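Local coordinates for protein vanadium-dependent haloperoxidase (Zobellia galactanivorans, PDB 4CIT) that is a bacterial vanadium-dependent iodoperoxidase, which probably uses bound vanadate and hydrogen peroxide to oxidise iodide, at residues A[73-78]-A[86-91]; A[77-82]-A[95-100]. One frame throughout, in Å; residues are numbered along the deposited sequence.

In the fold
Contacts 1 and 2 lie side by side, their centres about 7 Å apart, and both begin on the C-terminal part of helix 59-80. They share V77 and A78. The long loop from this helix to helix 108-123 returns twice: residues 86-91 pack on the helix first, and residues 95-100 then pass its last turn. I97 joins the two, its CD1 lying 3.5 Å from E75 O. Contact 1 is the buried one, whereas contact 2 sits at the surface, further from the centre of the chain. A sodium ion belongs to both through A78, so this corner of the mainly helical fold joins an ion site to a folded-back loop. Neither contact includes residues of the vanadate pocket.

Contact 1: A[73-78]-A[86-91]; sequences AYEIVA and SLAGQL. With NA (sodium ion), chain G.
E75 turns its carboxylate from helix 59-80 onto the returning loop and uses both oxygens there. L87 N reaches E75 OE2 over 2.8 Å in a nearly straight bond (167°), on the syn side but 28° out of the carboxylate plane, while S86 OG donates to E75 OE1 in a very short bond of 2.5 Å. The bend in the glutamate chain at chi2 (-64°) swings the acid towards these donors, glutamate being long enough to reach the loop and carrying two oxygens for two donors. S86 OG also accepts from A88 N at 3.0 Å, making an ST turn, for which serine's short hydroxyl is well suited.

Beside these bonds the buried, close packing continues with L87, whose CD1 lies 3.7 Å from Y74 CD2, the side chains crossing at about a right angle. Ring and branched methyls fill this patch with M449, and the phenol OH reaches past it to N85 O. Small enough for close approach, A78 puts CB 3.8 Å from S86 N. The looser side is that of S86 and A88, both partly open to solvent. With a leucine in place of E75, the L87 amide and S86 hydroxyl would probably lose the carboxylate oxygens that receive them and the ST turn be freer to shift. Two donors on a buried carboxylate are consistent with a stabilised negative charge that holds residues 86-88 of the returning loop against the helix.

Contact 2: A[77-82]-A[95-100]; sequences VAATND and TAIPEP. With NA (sodium ion), chain G.
A79 O and E99 OE2 are bridged by water 4, which donates to A79 O at 2.6 Å and to the carboxylate oxygen at 2.8 Å. More acceptors surround this water than it has protons, so the two bonds may not both persist. E99 bends at chi2 (-75°), folding its acid back towards the helix; the other oxygen, OE1, rests 4.0 Å from A79 CB. A flexible, charged residue suits this exposed edge, where water mediates the meeting.

Apolar touches are light. I97 CD1 approaches A79 CB at 4.3 Å, and the methyl CG2 of T80 meets the ring of P100 at its CG over the same distance. Alanine leaves room for the loop to pass, while threonine serves two ends: its methyl faces the proline and its OG1 bonds back to I76 O one turn earlier. From A96 to P100 the loop keeps the extended backbone of a polyproline II stretch, favoured by P98 and P100, whose rings restrict phi. The loop also packs on helix 146-167, where Y155 touches I97 and P100 and its hydroxyl hydrogen-bonds to P98 O.

At the end of helix 59-80 the chain turns around a sodium ion, which A78 O of the last turn binds at 2.2 Å and N81 O at 2.4 Å, with Y84 O and three waters as the other ligands. The N81 side chain forms an Asx turn, OD1 accepting from N83 N. D82 works in the second shell: its OD1 takes a hydrogen bond from water 2 at 3.0 Å, and its carbonyl receives a weak one from water 3.

Contact 1: A[73-78]-A[86-91]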
ATOM      1  N   ALA A  73      -5.582  14.789   5.943  1.00  9.34           N
ATOM      2  CA  ALA A  73      -5.928  15.726   4.886  1.00  9.22           C
ATOM      3  C   ALA A  73      -7.336  15.613   4.410  1.00  9.20           C
ATOM      4  O   ALA A  73      -8.053  16.633   4.240  1.00  9.77           O
ATOM      5  CB  ALA A  73      -5.001  15.489   3.745  1.00  9.71           C
ATOM      6  N   TYR A  74      -7.804  14.379   4.223  1.00  8.75           N
ATOM      7  CA  TYR A  74      -9.176  14.146   3.802  1.00  9.74           C
ATOM      8  C   TYR A  74     -10.153  14.684   4.791  1.00  9.32           C
ATOM      9  O   TYR A  74     -11.149  15.360   4.438  1.00  8.18           O
ATOM     10  CB  TYR A  74      -9.449  12.617   3.587  1.00 10.15           C
ATOM     11  CG  TYR A  74     -10.907  12.392   3.212  1.00  9.10           C
ATOM     12  CD1 TYR A  74     -11.328  12.618   1.924  1.00 10.04           C
ATOM     13  CD2 TYR A  74     -11.856  12.066   4.212  1.00  9.28           C
ATOM     14  CE1 TYR A  74     -12.658  12.605   1.598  1.00  9.70           C
ATOM     15  CE2 TYR A  74     -13.208  11.994   3.886  1.00  8.68           C
ATOM     16  CZ  TYR A  74     -13.568  12.150   2.541  1.00  9.99           C
ATOM     17  OH  TYR A  74     -14.899  12.059   2.189  1.00 11.91           O
ATOM     18  N   GLU A  75      -9.884  14.495   6.090  1.00  9.04           N
ATOM     19  CA  GLU A  75     -10.814  15.093   7.061  1.00  9.40           C
ATOM     20  C   GLU A  75     -10.973  16.628   6.947  1.00  9.82           C
ATOM     21  O   GLU A  75     -12.048  17.199   7.181  1.00  8.83           O
ATOM     22  CB  GLU A  75     -10.507  14.700   8.504  1.00 10.02           C
ATOM     23  CG  GLU A  75     -10.745  13.225   8.786  1.00 11.05           C
ATOM     24  CD  GLU A  75     -12.258  12.868   8.615  1.00 14.11           C
ATOM     25  OE1 GLU A  75     -13.167  13.362   9.374  1.00 15.62           O
ATOM     26  OE2 GLU A  75     -12.575  12.255   7.610  1.00 13.38           O
ATOM     27  N   ILE A  76      -9.913  17.288   6.690  1.00  9.98           N
ATOM     28  CA  ILE A  76      -9.934  18.773   6.430  1.00 10.68           C
ATOM     29  C   ILE A  76     -10.819  19.139   5.266  1.00 12.87           C
ATOM     30  O   ILE A  76     -11.733  20.012   5.363  1.00 11.82           O
ATOM     31  CB  ILE A  76      -8.541  19.362   6.361  1.00 11.36           C
ATOM     32  CG1 ILE A  76      -7.875  19.333   7.730  1.00 12.20           C
ATOM     33  CG2 ILE A  76      -8.646  20.824   5.839  1.00 12.65           C
ATOM     34  CD1 ILE A  76      -6.361  19.586   7.674  1.00 12.83           C
ATOM     35  N   VAL A  77     -10.639  18.412   4.173  1.00 11.14           N
ATOM     36  CA  VAL A  77     -11.529  18.531   3.043  1.00 13.03           C
ATOM     37  C   VAL A  77     -12.971  18.255   3.348  1.00 12.12           C
ATOM     38  O   VAL A  77     -13.840  19.092   3.022  1.00 13.36           O
ATOM     39  CB  VAL A  77     -11.050  17.679   1.873  1.00 13.22           C
ATOM     40  CG1 VAL A  77     -12.058  17.675   0.747  1.00 17.45           C
ATOM     41  CG2 VAL A  77      -9.759  18.204   1.395  1.00 14.72           C
ATOM     42  N   ALA A  78     -13.289  17.161   4.026  1.00 10.50           N
ATOM     43  CA  ALA A  78     -14.648  16.782   4.394  1.00 10.91           C
ATOM     44  C   ALA A  78     -15.340  17.845   5.326  1.00 11.81           C
ATOM     45  O   ALA A  78     -16.538  18.110   5.223  1.00 12.15           O
ATOM     46  CB  ALA A  78     -14.679  15.462   5.059  1.00 10.81           C
ATOM     47  N   SER A  86     -17.330  13.119   6.312  1.00 10.19           N
ATOM     48  CA  SER A  86     -16.261  12.780   7.211  1.00 10.30           C
ATOM     49  C   SER A  86     -16.164  11.274   7.450  1.00 10.80           C
ATOM     50  O   SER A  86     -17.196  10.583   7.419  1.00 10.90           O
ATOM     51  CB  SER A  86     -16.522  13.479   8.531  1.00 11.83           C
ATOM     52  OG  SER A  86     -15.604  13.087   9.524  1.00 12.78           O
ATOM     53  N   LEU A  87     -14.942  10.787   7.645  1.00  9.88           N
ATOM     54  CA  LEU A  87     -14.662   9.392   7.985  1.00 11.22           C
ATOM     55  C   LEU A  87     -14.824   9.166   9.477  1.00 10.85           C
ATOM     56  O   LEU A  87     -14.690   8.038   9.990  1.00 12.31           O
ATOM     57  CB  LEU A  87     -13.253   8.986   7.488  1.00 10.53           C
ATOM     58  CG  LEU A  87     -13.241   8.766   5.993  1.00 11.71           C
ATOM     59  CD1 LEU A  87     -11.813   8.622   5.558  1.00 12.75           C
ATOM     60  CD2 LEU A  87     -14.111   7.567   5.588  1.00 12.75           C
ATOM     61  N   ALA A  88     -15.014  10.247  10.237  1.00 11.51           N
ATOM     62  CA  ALA A  88     -15.200  10.060  11.680  1.00 11.10           C
ATOM     63  C   ALA A  88     -16.501   9.243  11.865  1.00 11.89           C
ATOM     64  O   ALA A  88     -17.508   9.429  11.147  1.00 11.21           O
ATOM     65  CB  ALA A  88     -15.365  11.417  12.415  1.00 11.65           C
ATOM     66  N   GLY A  89     -16.471   8.267  12.738  1.00 11.47           N
ATOM     67  CA  GLY A  89     -17.546   7.419  12.912  1.00 12.79           C
ATOM     68  C   GLY A  89     -17.554   6.239  11.939  1.00 13.67           C
ATOM     69  O   GLY A  89     -18.395   5.314  12.071  1.00 13.73           O
ATOM     70  N   GLN A  90     -16.703   6.309  10.923  1.00 12.16           N
ATOM     71  CA  GLN A  90     -16.632   5.260   9.882  1.00 11.02           C
ATOM     72  C   GLN A  90     -15.348   4.401  10.006  1.00 13.59           C
ATOM     73  O   GLN A  90     -15.388   3.182   9.726  1.00 13.91           O
ATOM     74  CB  GLN A  90     -16.712   5.880   8.498  1.00 11.86           C
ATOM     75  CG  GLN A  90     -17.906   6.802   8.232  1.00 12.69           C
ATOM     76  CD  GLN A  90     -18.130   7.027   6.743  1.00 13.69           C
ATOM     77  OE1 GLN A  90     -18.032   8.154   6.154  1.00 16.55           O
ATOM     78  NE2 GLN A  90     -18.474   5.970   6.115  1.00 12.06           N
ATOM     79  N   LEU A  91     -14.254   4.993  10.381  1.00 10.94           N
ATOM     80  CA  LEU A  91     -13.019   4.264  10.631  1.00 10.34           C
ATOM     81  C   LEU A  91     -12.935   3.935  12.109  1.00 11.27           C
ATOM     82  O   LEU A  91     -13.326   4.790  12.965  1.00 11.40           O
ATOM     83  CB  LEU A  91     -11.780   5.064  10.200  1.00 11.40           C
ATOM     84  CG  LEU A  91     -11.678   5.565   8.785  1.00 11.48           C
ATOM     85  CD1 LEU A  91     -10.379   6.220   8.398  1.00 12.37           C
ATOM     86  CD2 LEU A  91     -11.945   4.425   7.875  1.00 10.87           C
TER
HETATM   87 NA    NA G1454     -18.361  17.589   4.072  1.00 14.38          NA
HETATM   88  O   HOH W   1     -18.949  16.265   6.570  1.00 32.03           O
HETATM   89  O   HOH W   2     -19.362  19.594   4.732  1.00 26.44           O
HETATM   90  O   HOH W   3     -20.599  16.961   3.524  1.00 24.86           O

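Contact 2: A[77-82]-A[95-100]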
ATOM      1  N   VAL A  77     -10.639  18.412   4.173  1.00 11.14           N
ATOM      2  CA  VAL A  77     -11.529  18.531   3.043  1.00 13.03           C
ATOM      3  C   VAL A  77     -12.971  18.255   3.348  1.00 12.12           C
ATOM      4  O   VAL A  77     -13.840  19.092   3.022  1.00 13.36           O
ATOM      5  CB  VAL A  77     -11.050  17.679   1.873  1.00 13.22           C
ATOM      6  CG1 VAL A  77     -12.058  17.675   0.747  1.00 17.45           C
ATOM      7  CG2 VAL A  77      -9.759  18.204   1.395  1.00 14.72           C
ATOM      8  N   ALA A  78     -13.289  17.161   4.026  1.00 10.50           N
ATOM      9  CA  ALA A  78     -14.648  16.782   4.394  1.00 10.91           C
ATOM     10  C   ALA A  78     -15.340  17.845   5.326  1.00 11.81           C
ATOM     11  O   ALA A  78     -16.538  18.110   5.223  1.00 12.15           O
ATOM     12  CB  ALA A  78     -14.679  15.462   5.059  1.00 10.81           C
ATOM     13  N   ALA A  79     -14.552  18.453   6.143  1.00 12.74           N
ATOM     14  CA  ALA A  79     -15.122  19.383   7.103  1.00 13.66           C
ATOM     15  C   ALA A  79     -15.570  20.666   6.388  1.00 14.97           C
ATOM     16  O   ALA A  79     -16.347  21.493   6.950  1.00 17.27           O
ATOM     17  CB  ALA A  79     -14.079  19.711   8.130  1.00 13.73           C
ATOM     18  N   THR A  80     -14.997  20.917   5.226  1.00 14.31           N
ATOM     19  CA  THR A  80     -15.119  22.159   4.544  1.00 16.09           C
ATOM     20  C   THR A  80     -15.674  22.051   3.147  1.00 17.76           C
ATOM     21  O   THR A  80     -15.734  23.024   2.473  1.00 19.40           O
ATOM     22  CB  THR A  80     -13.773  22.877   4.470  1.00 16.63           C
ATOM     23  OG1 THR A  80     -12.748  22.114   3.796  1.00 14.44           O
ATOM     24  CG2 THR A  80     -13.305  23.215   5.878  1.00 17.07           C
ATOM     25  N   ASN A  81     -16.041  20.857   2.718  1.00 14.21           N
ATOM     26  CA  ASN A  81     -16.566  20.638   1.335  1.00 15.68           C
ATOM     27  C   ASN A  81     -17.796  19.779   1.496  1.00 17.33           C
ATOM     28  O   ASN A  81     -17.756  18.672   2.056  1.00 14.53           O
ATOM     29  CB  ASN A  81     -15.500  19.961   0.504  1.00 14.54           C
ATOM     30  CG  ASN A  81     -15.901  19.768  -0.955  1.00 14.84           C
ATOM     31  OD1 ASN A  81     -17.022  19.474  -1.245  1.00 17.00           O
ATOM     32  ND2 ASN A  81     -14.935  19.824  -1.823  1.00 14.52           N
ATOM     33  N   ASP A  82     -18.955  20.358   1.145  1.00 18.09           N
ATOM     34  CA  ASP A  82     -20.207  19.655   1.291  1.00 19.30           C
ATOM     35  C   ASP A  82     -20.397  18.490   0.324  1.00 18.67           C
ATOM     36  O   ASP A  82     -21.425  17.820   0.450  1.00 19.97           O
ATOM     37  CB  ASP A  82     -21.413  20.629   1.006  1.00 21.59           C
ATOM     38  CG  ASP A  82     -21.517  21.691   2.019  0.50 22.32           C
ATOM     39  OD1 ASP A  82     -21.047  21.464   3.159  0.50 23.83           O
ATOM     40  OD2 ASP A  82     -22.093  22.726   1.674  0.50 27.49           O
ATOM     41  N   THR A  95     -12.770   9.890  15.835  1.00 12.16           N
ATOM     42  CA  THR A  95     -13.729  10.955  16.147  1.00 12.27           C
ATOM     43  C   THR A  95     -13.523  12.241  15.393  1.00 11.76           C
ATOM     44  O   THR A  95     -12.545  12.436  14.653  1.00 12.05           O
ATOM     45  CB  THR A  95     -13.704  11.317  17.666  1.00 15.92           C
ATOM     46  OG1 THR A  95     -12.419  11.847  18.001  1.00 15.92           O
ATOM     47  CG2 THR A  95     -14.092  10.075  18.536  1.00 19.02           C
ATOM     48  N   ALA A  96     -14.492  13.133  15.531  1.00 12.04           N
ATOM     49  CA  ALA A  96     -14.450  14.379  14.724  1.00 13.09           C
ATOM     50  C   ALA A  96     -13.213  15.248  14.952  1.00 14.56           C
ATOM     51  O   ALA A  96     -12.788  15.538  16.109  1.00 13.76           O
ATOM     52  CB  ALA A  96     -15.747  15.150  14.870  1.00 15.84           C
ATOM     53  N   ILE A  97     -12.634  15.736  13.851  1.00 12.36           N
ATOM     54  CA  ILE A  97     -11.527  16.715  13.945  1.00 13.66           C
ATOM     55  C   ILE A  97     -12.042  18.072  14.427  1.00 14.06           C
ATOM     56  O   ILE A  97     -13.224  18.384  14.276  1.00 14.37           O
ATOM     57  CB  ILE A  97     -10.738  16.931  12.652  1.00 14.07           C
ATOM     58  CG1 ILE A  97     -11.606  17.367  11.480  1.00 13.07           C
ATOM     59  CG2 ILE A  97      -9.921  15.637  12.244  1.00 16.18           C
ATOM     60  CD1 ILE A  97     -10.827  18.050  10.373  1.00 13.47           C
ATOM     61  N   PRO A  98     -11.128  18.881  14.953  1.00 15.14           N
ATOM     62  CA  PRO A  98     -11.504  20.225  15.287  1.00 18.67           C
ATOM     63  C   PRO A  98     -11.956  20.952  14.049  1.00 16.44           C
ATOM     64  O   PRO A  98     -11.348  20.774  13.008  1.00 14.03           O
ATOM     65  CB  PRO A  98     -10.177  20.861  15.791  1.00 19.69           C
ATOM     66  CG  PRO A  98      -9.275  19.744  16.076  1.00 22.13           C
ATOM     67  CD  PRO A  98      -9.768  18.531  15.389  1.00 17.80           C
ATOM     68  N   GLU A  99     -12.972  21.814  14.180  1.00 17.32           N
ATOM     69  CA  GLU A  99     -13.404  22.714  13.098  1.00 20.15           C
ATOM     70  C   GLU A  99     -12.481  23.936  12.995  1.00 16.25           C
ATOM     71  O   GLU A  99     -11.921  24.312  13.968  1.00 16.53           O
ATOM     72  CB  GLU A  99     -14.835  23.184  13.404  1.00 23.68           C
ATOM     73  CG  GLU A  99     -15.881  22.063  13.268  1.00 31.61           C
ATOM     74  CD  GLU A  99     -16.243  21.684  11.814  1.00 35.04           C
ATOM     75  OE1 GLU A  99     -15.754  22.237  10.789  1.00 37.87           O
ATOM     76  OE2 GLU A  99     -17.040  20.757  11.673  1.00 41.96           O
ATOM     77  N   PRO A 100     -12.398  24.584  11.834  1.00 16.32           N
ATOM     78  CA  PRO A 100     -11.570  25.739  11.718  1.00 16.16           C
ATOM     79  C   PRO A 100     -12.257  26.941  12.399  1.00 15.23           C
ATOM     80  O   PRO A 100     -13.503  26.991  12.516  1.00 16.69           O
ATOM     81  CB  PRO A 100     -11.484  25.950  10.237  1.00 17.23           C
ATOM     82  CG  PRO A 100     -12.684  25.321   9.619  1.00 17.70           C
ATOM     83  CD  PRO A 100     -12.968  24.153  10.523  1.00 18.05           C
TER
HETATM   84 NA    NA G1454     -18.361  17.589   4.072  1.00 14.38          NA
HETATM   85  O   HOH W   4     -17.805  20.793   8.938  1.00 34.02           O
HETATM   86  O   HOH W   2     -19.362  19.594   4.732  1.00 26.44           O
HETATM   87  O   HOH W   3     -20.599  16.961   3.524  1.00 24.86           O
HETATM   88  O   HOH W   1     -18.949  16.265   6.570  1.00 32.03           O